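Local coordinates for protein hydrolase, haloacid dehalogenase-like family (Chlorobaculum tepidum, PDB 2HCF) that binds magnesium and is probably a hydrolase of the haloacid dehalogenase-like family, its particular substrate not established, at residues A[112-125]-A[136-149]. Numbering follows the deposited sequence.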
ATOM      1  N   LEU A 112       8.153   3.936  14.806  1.00 21.71           N
ATOM      2  CA  LEU A 112       8.807   3.770  13.502  1.00 21.14           C
ATOM      3  C   LEU A 112       7.742   3.689  12.414  1.00 20.26           C
ATOM      4  O   LEU A 112       6.883   2.822  12.455  1.00 18.76           O
ATOM      5  CB  LEU A 112       9.663   2.513  13.461  1.00 20.81           C
ATOM      6  CG  LEU A 112      10.250   2.201  12.084  1.00 20.65           C
ATOM      7  CD1 LEU A 112      11.175   3.305  11.590  1.00 20.25           C
ATOM      8  CD2 LEU A 112      10.956   0.880  12.132  1.00 21.96           C
ATOM      9  N   LEU A 113       7.794   4.573  11.433  1.00 20.04           N
ATOM     10  CA  LEU A 113       6.800   4.518  10.339  1.00 19.81           C
ATOM     11  C   LEU A 113       7.362   3.750   9.151  1.00 19.79           C
ATOM     12  O   LEU A 113       8.531   3.919   8.805  1.00 20.25           O
ATOM     13  CB  LEU A 113       6.397   5.900   9.866  1.00 20.69           C
ATOM     14  CG  LEU A 113       5.398   6.714  10.688  1.00 20.83           C
ATOM     15  CD1 LEU A 113       5.443   8.123  10.145  1.00 23.10           C
ATOM     16  CD2 LEU A 113       4.014   6.162  10.574  1.00 24.35           C
ATOM     17  N   GLY A 114       6.531   2.894   8.552  1.00 19.51           N
ATOM     18  CA  GLY A 114       6.871   2.240   7.295  1.00 19.03           C
ATOM     19  C   GLY A 114       5.661   2.049   6.368  1.00 18.89           C
ATOM     20  O   GLY A 114       4.503   2.236   6.769  1.00 17.90           O
ATOM     21  N   LEU A 115       5.942   1.666   5.124  1.00 17.22           N
ATOM     22  CA  LEU A 115       4.922   1.433   4.139  1.00 17.34           C
ATOM     23  C   LEU A 115       4.756  -0.047   3.999  1.00 17.87           C
ATOM     24  O   LEU A 115       5.745  -0.764   4.054  1.00 18.09           O
ATOM     25  CB  LEU A 115       5.361   1.982   2.809  1.00 17.71           C
ATOM     26  CG  LEU A 115       5.474   3.515   2.813  1.00 17.01           C
ATOM     27  CD1 LEU A 115       6.225   3.939   1.620  1.00 17.96           C
ATOM     28  CD2 LEU A 115       4.072   4.161   2.803  1.00 18.68           C
ATOM     29  N   LEU A 116       3.524  -0.497   3.807  1.00 18.66           N
ATOM     30  CA  LEU A 116       3.216  -1.860   3.420  1.00 18.98           C
ATOM     31  C   LEU A 116       2.138  -1.735   2.356  1.00 19.56           C
ATOM     32  O   LEU A 116       0.977  -1.411   2.692  1.00 18.78           O
ATOM     33  CB  LEU A 116       2.691  -2.680   4.604  1.00 19.65           C
ATOM     34  CG  LEU A 116       2.741  -4.190   4.392  1.00 21.96           C
ATOM     35  CD1 LEU A 116       2.687  -4.927   5.701  1.00 23.97           C
ATOM     36  CD2 LEU A 116       1.618  -4.688   3.491  1.00 22.86           C
ATOM     37  N   THR A 117       2.541  -1.921   1.085  1.00 19.12           N
ATOM     38  CA  THR A 117       1.723  -1.510  -0.040  1.00 19.94           C
ATOM     39  C   THR A 117       1.760  -2.431  -1.243  1.00 19.77           C
ATOM     40  O   THR A 117       2.737  -3.159  -1.446  1.00 20.08           O
ATOM     41  CB  THR A 117       2.131  -0.075  -0.441  1.00 19.11           C
ATOM     42  OG1 THR A 117       1.444   0.322  -1.620  1.00 20.16           O
ATOM     43  CG2 THR A 117       3.624   0.032  -0.604  1.00 20.92           C
ATOM     44  N   GLY A 118       0.678  -2.398  -2.034  1.00 19.76           N
ATOM     45  CA  GLY A 118       0.593  -3.158  -3.294  1.00 19.13           C
ATOM     46  C   GLY A 118       1.337  -2.470  -4.429  1.00 18.67           C
ATOM     47  O   GLY A 118       1.529  -3.051  -5.499  1.00 20.27           O
ATOM     48  N   ASN A 119       1.725  -1.210  -4.236  1.00 18.93           N
ATOM     49  CA  ASN A 119       2.543  -0.515  -5.223  1.00 18.94           C
ATOM     50  C   ASN A 119       3.978  -1.084  -5.301  1.00 19.11           C
ATOM     51  O   ASN A 119       4.566  -1.460  -4.276  1.00 19.25           O
ATOM     52  CB  ASN A 119       2.658   0.984  -4.871  1.00 19.38           C
ATOM     53  CG  ASN A 119       1.365   1.763  -5.078  1.00 19.90           C
ATOM     54  OD1 ASN A 119       1.076   2.200  -6.205  1.00 17.31           O
ATOM     55  ND2 ASN A 119       0.627   2.026  -3.976  1.00 15.60           N
ATOM     56  N   PHE A 120       4.545  -1.126  -6.515  1.00 18.42           N
ATOM     57  CA  PHE A 120       5.982  -1.190  -6.677  1.00 17.58           C
ATOM     58  C   PHE A 120       6.515   0.036  -5.929  1.00 17.93           C
ATOM     59  O   PHE A 120       5.854   1.082  -5.871  1.00 16.76           O
ATOM     60  CB  PHE A 120       6.407  -1.116  -8.161  1.00 17.54           C
ATOM     61  CG  PHE A 120       5.932  -2.279  -9.012  1.00 18.08           C
ATOM     62  CD1 PHE A 120       6.280  -3.586  -8.694  1.00 18.26           C
ATOM     63  CD2 PHE A 120       5.184  -2.054 -10.165  1.00 16.41           C
ATOM     64  CE1 PHE A 120       5.838  -4.667  -9.493  1.00 16.20           C
ATOM     65  CE2 PHE A 120       4.765  -3.110 -10.955  1.00 17.56           C
ATOM     66  CZ  PHE A 120       5.083  -4.419 -10.611  1.00 14.08           C
ATOM     67  N   GLU A 121       7.686  -0.093  -5.318  1.00 18.30           N
ATOM     68  CA  GLU A 121       8.247   0.999  -4.531  1.00 18.43           C
ATOM     69  C   GLU A 121       8.404   2.272  -5.330  1.00 17.76           C
ATOM     70  O   GLU A 121       8.093   3.342  -4.813  1.00 17.64           O
ATOM     71  CB  GLU A 121       9.616   0.653  -3.941  1.00 18.94           C
ATOM     72  CG  GLU A 121      10.193   1.769  -3.039  1.00 18.52           C
ATOM     73  CD  GLU A 121      11.422   1.341  -2.186  1.00 20.43           C
ATOM     74  OE1 GLU A 121      11.949   0.212  -2.344  1.00 24.18           O
ATOM     75  OE2 GLU A 121      11.836   2.140  -1.333  1.00 21.99           O
ATOM     76  N   ALA A 122       8.910   2.183  -6.556  1.00 17.22           N
ATOM     77  CA  ALA A 122       9.283   3.401  -7.261  1.00 17.94           C
ATOM     78  C   ALA A 122       8.032   4.216  -7.601  1.00 18.25           C
ATOM     79  O   ALA A 122       8.050   5.442  -7.479  1.00 20.15           O
ATOM     80  CB  ALA A 122      10.090   3.084  -8.513  1.00 18.11           C
ATOM     81  N   SER A 123       6.957   3.525  -8.000  1.00 17.74           N
ATOM     82  CA  SER A 123       5.702   4.193  -8.346  1.00 17.66           C
ATOM     83  C   SER A 123       4.867   4.567  -7.104  1.00 18.00           C
ATOM     84  O   SER A 123       4.249   5.647  -7.058  1.00 19.52           O
ATOM     85  CB  SER A 123       4.918   3.395  -9.356  1.00 17.45           C
ATOM     86  OG  SER A 123       4.738   2.051  -8.944  1.00 15.90           O
ATOM     87  N   GLY A 124       4.861   3.707  -6.097  1.00 18.49           N
ATOM     88  CA  GLY A 124       4.193   4.008  -4.814  1.00 18.50           C
ATOM     89  C   GLY A 124       4.819   5.248  -4.191  1.00 18.85           C
ATOM     90  O   GLY A 124       4.099   6.163  -3.742  1.00 19.25           O
ATOM     91  N   ARG A 125       6.155   5.328  -4.184  1.00 18.17           N
ATOM     92  CA  ARG A 125       6.821   6.499  -3.584  1.00 17.75           C
ATOM     93  C   ARG A 125       6.681   7.747  -4.440  1.00 17.53           C
ATOM     94  O   ARG A 125       6.678   8.878  -3.908  1.00 17.52           O
ATOM     95  CB  ARG A 125       8.304   6.239  -3.239  1.00 17.88           C
ATOM     96  CG  ARG A 125       8.558   5.218  -2.120  1.00 17.86           C
ATOM     97  CD  ARG A 125      10.043   5.249  -1.676  1.00 19.33           C
ATOM     98  NE  ARG A 125      10.280   4.413  -0.491  1.00 17.26           N
ATOM     99  CZ  ARG A 125      10.111   4.841   0.761  1.00 18.35           C
ATOM    100  NH1 ARG A 125       9.742   6.086   1.004  1.00 16.30           N
ATOM    101  NH2 ARG A 125      10.365   4.043   1.782  1.00 18.21           N
ATOM    102  N   TYR A 136       8.185  10.965   5.189  1.00 19.28           N
ATOM    103  CA  TYR A 136       7.809  10.323   6.443  1.00 19.51           C
ATOM    104  C   TYR A 136       8.191   8.829   6.537  1.00 19.07           C
ATOM    105  O   TYR A 136       8.194   8.255   7.628  1.00 19.60           O
ATOM    106  CB  TYR A 136       6.290  10.400   6.658  1.00 19.65           C
ATOM    107  CG  TYR A 136       5.750  11.773   6.867  1.00 19.88           C
ATOM    108  CD1 TYR A 136       5.971  12.462   8.062  1.00 18.91           C
ATOM    109  CD2 TYR A 136       5.013  12.407   5.865  1.00 19.06           C
ATOM    110  CE1 TYR A 136       5.474  13.745   8.234  1.00 20.00           C
ATOM    111  CE2 TYR A 136       4.511  13.671   6.041  1.00 20.59           C
ATOM    112  CZ  TYR A 136       4.734  14.332   7.213  1.00 18.22           C
ATOM    113  OH  TYR A 136       4.236  15.608   7.341  1.00 21.32           O
ATOM    114  N   PHE A 137       8.466   8.188   5.414  1.00 19.30           N
ATOM    115  CA  PHE A 137       8.562   6.727   5.378  1.00 18.44           C
ATOM    116  C   PHE A 137       9.982   6.221   5.021  1.00 18.88           C
ATOM    117  O   PHE A 137      10.350   6.142   3.848  1.00 18.55           O
ATOM    118  CB  PHE A 137       7.552   6.188   4.391  1.00 18.68           C
ATOM    119  CG  PHE A 137       6.136   6.527   4.741  1.00 18.09           C
ATOM    120  CD1 PHE A 137       5.466   5.815   5.727  1.00 16.82           C
ATOM    121  CD2 PHE A 137       5.473   7.560   4.090  1.00 18.16           C
ATOM    122  CE1 PHE A 137       4.159   6.123   6.055  1.00 18.07           C
ATOM    123  CE2 PHE A 137       4.168   7.884   4.406  1.00 19.31           C
ATOM    124  CZ  PHE A 137       3.496   7.148   5.390  1.00 17.82           C
ATOM    125  N   PRO A 138      10.781   5.864   6.041  1.00 18.76           N
ATOM    126  CA  PRO A 138      12.158   5.465   5.810  1.00 18.54           C
ATOM    127  C   PRO A 138      12.348   4.078   5.184  1.00 18.01           C
ATOM    128  O   PRO A 138      13.440   3.777   4.731  1.00 17.86           O
ATOM    129  CB  PRO A 138      12.763   5.533   7.229  1.00 19.54           C
ATOM    130  CG  PRO A 138      11.636   5.195   8.111  1.00 19.28           C
ATOM    131  CD  PRO A 138      10.419   5.786   7.464  1.00 19.32           C
ATOM    132  N   PHE A 139      11.311   3.224   5.179  1.00 17.30           N
ATOM    133  CA  PHE A 139      11.434   1.887   4.618  1.00 17.55           C
ATOM    134  C   PHE A 139      10.047   1.357   4.347  1.00 16.74           C
ATOM    135  O   PHE A 139       9.060   1.999   4.724  1.00 17.19           O
ATOM    136  CB  PHE A 139      12.155   0.932   5.605  1.00 18.20           C
ATOM    137  CG  PHE A 139      11.260   0.383   6.674  1.00 17.96           C
ATOM    138  CD1 PHE A 139      10.761   1.202   7.647  1.00 18.41           C
ATOM    139  CD2 PHE A 139      10.865  -0.945   6.665  1.00 19.44           C
ATOM    140  CE1 PHE A 139       9.905   0.723   8.613  1.00 16.65           C
ATOM    141  CE2 PHE A 139      10.001  -1.424   7.631  1.00 19.57           C
ATOM    142  CZ  PHE A 139       9.532  -0.611   8.594  1.00 18.48           C
ATOM    143  N   GLY A 140       9.939   0.161   3.758  1.00 16.29           N
ATOM    144  CA  GLY A 140       8.640  -0.494   3.664  1.00 16.87           C
ATOM    145  C   GLY A 140       8.746  -1.885   3.067  1.00 17.02           C
ATOM    146  O   GLY A 140       9.864  -2.380   2.870  1.00 17.64           O
ATOM    147  N   ALA A 141       7.605  -2.564   2.877  1.00 16.47           N
ATOM    148  CA  ALA A 141       7.540  -3.698   2.021  1.00 17.13           C
ATOM    149  C   ALA A 141       6.584  -3.353   0.875  1.00 18.37           C
ATOM    150  O   ALA A 141       5.540  -2.684   1.093  1.00 18.04           O
ATOM    151  CB  ALA A 141       7.067  -4.930   2.778  1.00 17.79           C
ATOM    152  N   PHE A 142       6.951  -3.799  -0.334  1.00 18.71           N
ATOM    153  CA  PHE A 142       6.335  -3.367  -1.597  1.00 18.88           C
ATOM    154  C   PHE A 142       6.076  -4.516  -2.574  1.00 19.31           C
ATOM    155  O   PHE A 142       6.449  -5.690  -2.329  1.00 19.28           O
ATOM    156  CB  PHE A 142       7.234  -2.337  -2.278  1.00 18.45           C
ATOM    157  CG  PHE A 142       7.694  -1.218  -1.384  1.00 18.70           C
ATOM    158  CD1 PHE A 142       6.961  -0.050  -1.289  1.00 19.42           C
ATOM    159  CD2 PHE A 142       8.892  -1.314  -0.670  1.00 18.09           C
ATOM    160  CE1 PHE A 142       7.401   1.013  -0.455  1.00 18.19           C
ATOM    161  CE2 PHE A 142       9.342  -0.238   0.157  1.00 16.65           C
ATOM    162  CZ  PHE A 142       8.570   0.893   0.267  1.00 16.52           C
ATOM    163  N   ALA A 143       5.459  -4.197  -3.718  1.00 19.80           N
ATOM    164  CA  ALA A 143       5.201  -5.213  -4.759  1.00 19.90           C
ATOM    165  C   ALA A 143       6.484  -5.755  -5.391  1.00 19.85           C
ATOM    166  O   ALA A 143       6.468  -6.795  -6.053  1.00 20.49           O
ATOM    167  CB  ALA A 143       4.268  -4.692  -5.841  1.00 20.18           C
ATOM    168  N   ASP A 144       7.596  -5.067  -5.195  1.00 19.95           N
ATOM    169  CA  ASP A 144       8.883  -5.646  -5.590  1.00 20.50           C
ATOM    170  C   ASP A 144       9.213  -6.915  -4.812  1.00 20.33           C
ATOM    171  O   ASP A 144      10.000  -7.744  -5.265  1.00 19.77           O
ATOM    172  CB  ASP A 144       9.981  -4.629  -5.424  1.00 20.77           C
ATOM    173  CG  ASP A 144       9.555  -3.261  -5.896  1.00 21.91           C
ATOM    174  OD1 ASP A 144       8.809  -2.627  -5.143  1.00 23.38           O
ATOM    175  OD2 ASP A 144       9.941  -2.820  -7.001  1.00 27.84           O
ATOM    176  N   ASP A 145       8.590  -7.074  -3.655  1.00 20.32           N
ATOM    177  CA  ASP A 145       8.969  -8.127  -2.709  1.00 20.68           C
ATOM    178  C   ASP A 145       8.147  -9.400  -2.790  1.00 21.70           C
ATOM    179  O   ASP A 145       8.603 -10.457  -2.341  1.00 20.17           O
ATOM    180  CB  ASP A 145       8.886  -7.575  -1.287  1.00 21.21           C
ATOM    181  CG  ASP A 145       9.824  -6.403  -1.058  1.00 21.14           C
ATOM    182  OD1 ASP A 145      10.988  -6.500  -1.481  1.00 25.14           O
ATOM    183  OD2 ASP A 145       9.411  -5.385  -0.451  1.00 20.81           O
ATOM    184  N   ALA A 146       6.935  -9.305  -3.328  1.00 22.35           N
ATOM    185  CA  ALA A 146       6.058 -10.465  -3.435  1.00 22.68           C
ATOM    186  C   ALA A 146       4.844 -10.221  -4.313  1.00 23.00           C
ATOM    187  O   ALA A 146       4.421  -9.098  -4.502  1.00 23.23           O
ATOM    188  CB  ALA A 146       5.589 -10.890  -2.055  1.00 23.27           C
ATOM    189  N   LEU A 147       4.257 -11.319  -4.797  1.00 23.25           N
ATOM    190  CA  LEU A 147       2.991 -11.271  -5.521  1.00 23.74           C
ATOM    191  C   LEU A 147       1.815 -11.400  -4.547  1.00 23.46           C
ATOM    192  O   LEU A 147       0.714 -10.986  -4.860  1.00 23.65           O
ATOM    193  CB  LEU A 147       2.917 -12.406  -6.565  1.00 24.08           C
ATOM    194  CG  LEU A 147       3.947 -12.420  -7.711  1.00 25.38           C
ATOM    195  CD1 LEU A 147       3.849 -13.743  -8.480  1.00 26.81           C
ATOM    196  CD2 LEU A 147       3.778 -11.260  -8.665  1.00 25.56           C
ATOM    197  N   ASP A 148       2.068 -11.977  -3.365  1.00 23.33           N
ATOM    198  CA  ASP A 148       1.041 -12.212  -2.347  1.00 23.05           C
ATOM    199  C   ASP A 148       1.226 -11.265  -1.164  1.00 22.33           C
ATOM    200  O   ASP A 148       2.307 -11.254  -0.536  1.00 21.86           O
ATOM    201  CB  ASP A 148       1.163 -13.641  -1.864  1.00 23.53           C
ATOM    202  CG  ASP A 148       0.195 -13.971  -0.734  1.00 25.67           C
ATOM    203  OD1 ASP A 148      -0.590 -13.087  -0.321  1.00 25.78           O
ATOM    204  OD2 ASP A 148       0.215 -15.144  -0.287  1.00 27.34           O
ATOM    205  N   ARG A 149       0.181 -10.488  -0.865  1.00 21.79           N
ATOM    206  CA  ARG A 149       0.250  -9.404   0.152  1.00 21.75           C
ATOM    207  C   ARG A 149       0.626  -9.990   1.509  1.00 21.51           C
ATOM    208  O   ARG A 149       1.229  -9.337   2.345  1.00 19.87           O
ATOM    209  CB  ARG A 149      -1.073  -8.616   0.288  1.00 21.18           C
ATOM    210  CG  ARG A 149      -0.873  -7.251   0.978  1.00 21.79           C
ATOM    211  CD  ARG A 149      -2.150  -6.498   1.282  1.00 22.65           C
ATOM    212  NE  ARG A 149      -1.751  -5.193   1.765  1.00 24.33           N
ATOM    213  CZ  ARG A 149      -1.738  -4.112   1.021  1.00 26.02           C
ATOM    214  NH1 ARG A 149      -2.192  -4.155  -0.222  1.00 26.21           N
ATOM    215  NH2 ARG A 149      -1.316  -2.966   1.535  1.00 25.31           N
TER
HETATM  216  O   HOH W   1      -2.470  -2.404  -2.231  1.00 29.38           O
HETATM  217  O   HOH W   2      10.061  -0.113  -7.762  1.00 18.42           O
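The backbone oxygen F137 O is gripped end-on by both terminal nitrogens of R125, with NH1 and NH2 each 2.9 Å away. It lies in the guanidinium plane; NH1 approaches within the carbonyl plane, whereas NH2 stands above it. R125 NE donates to the anti lone pair of E121 OE2 in a salt bridge, and D134 offers NH1 a second carboxylate. A methionine in place of R125 would probably leave F137 O without these two donors and E121 without its cationic mate, its carboxylate less firmly fixed over F142.

E121 lies over one face of F142: its CG sits over the ring centre, 3.8 Å from the centroid in a CH-pi contact, and the carboxylate stacks nearly parallel to the ring, the planes 8° apart. With CG anti to the backbone N (chi1 -177°) and an extended chain, E121 runs along this face. T117 CG2 packs 3.4 Å from F142 CD1, while L115 CD1 meets the ring's edge. The other branch of L115, CD2, lies over the centre of the F137 ring in a CH-pi contact, so one leucine bridges two aromatics.

The two backbones pair in parallel: L115 N donates to F139 O, A141 N to L115 O and T117 N to A141 O. Past the strand ends, A143 N reaches N119 O at 2.9 Å in an almost straight bond (176°). D144 OD1 then takes the first-turn amide E121 N at 2.8 Å through its syn lone pair, and K76 binds its other oxygen. N119 ND2 hydrogen-bonds to D12 and R149 makes a salt bridge to D10, both magnesium ligands. Strand 111-116, helix 121-129 and edge strand 140-141 thus form a beta-alpha-beta unit of the Rossmann-like HAD core, the segments after the carboxyl ends of these strands bringing N119 and R149 to the metal site.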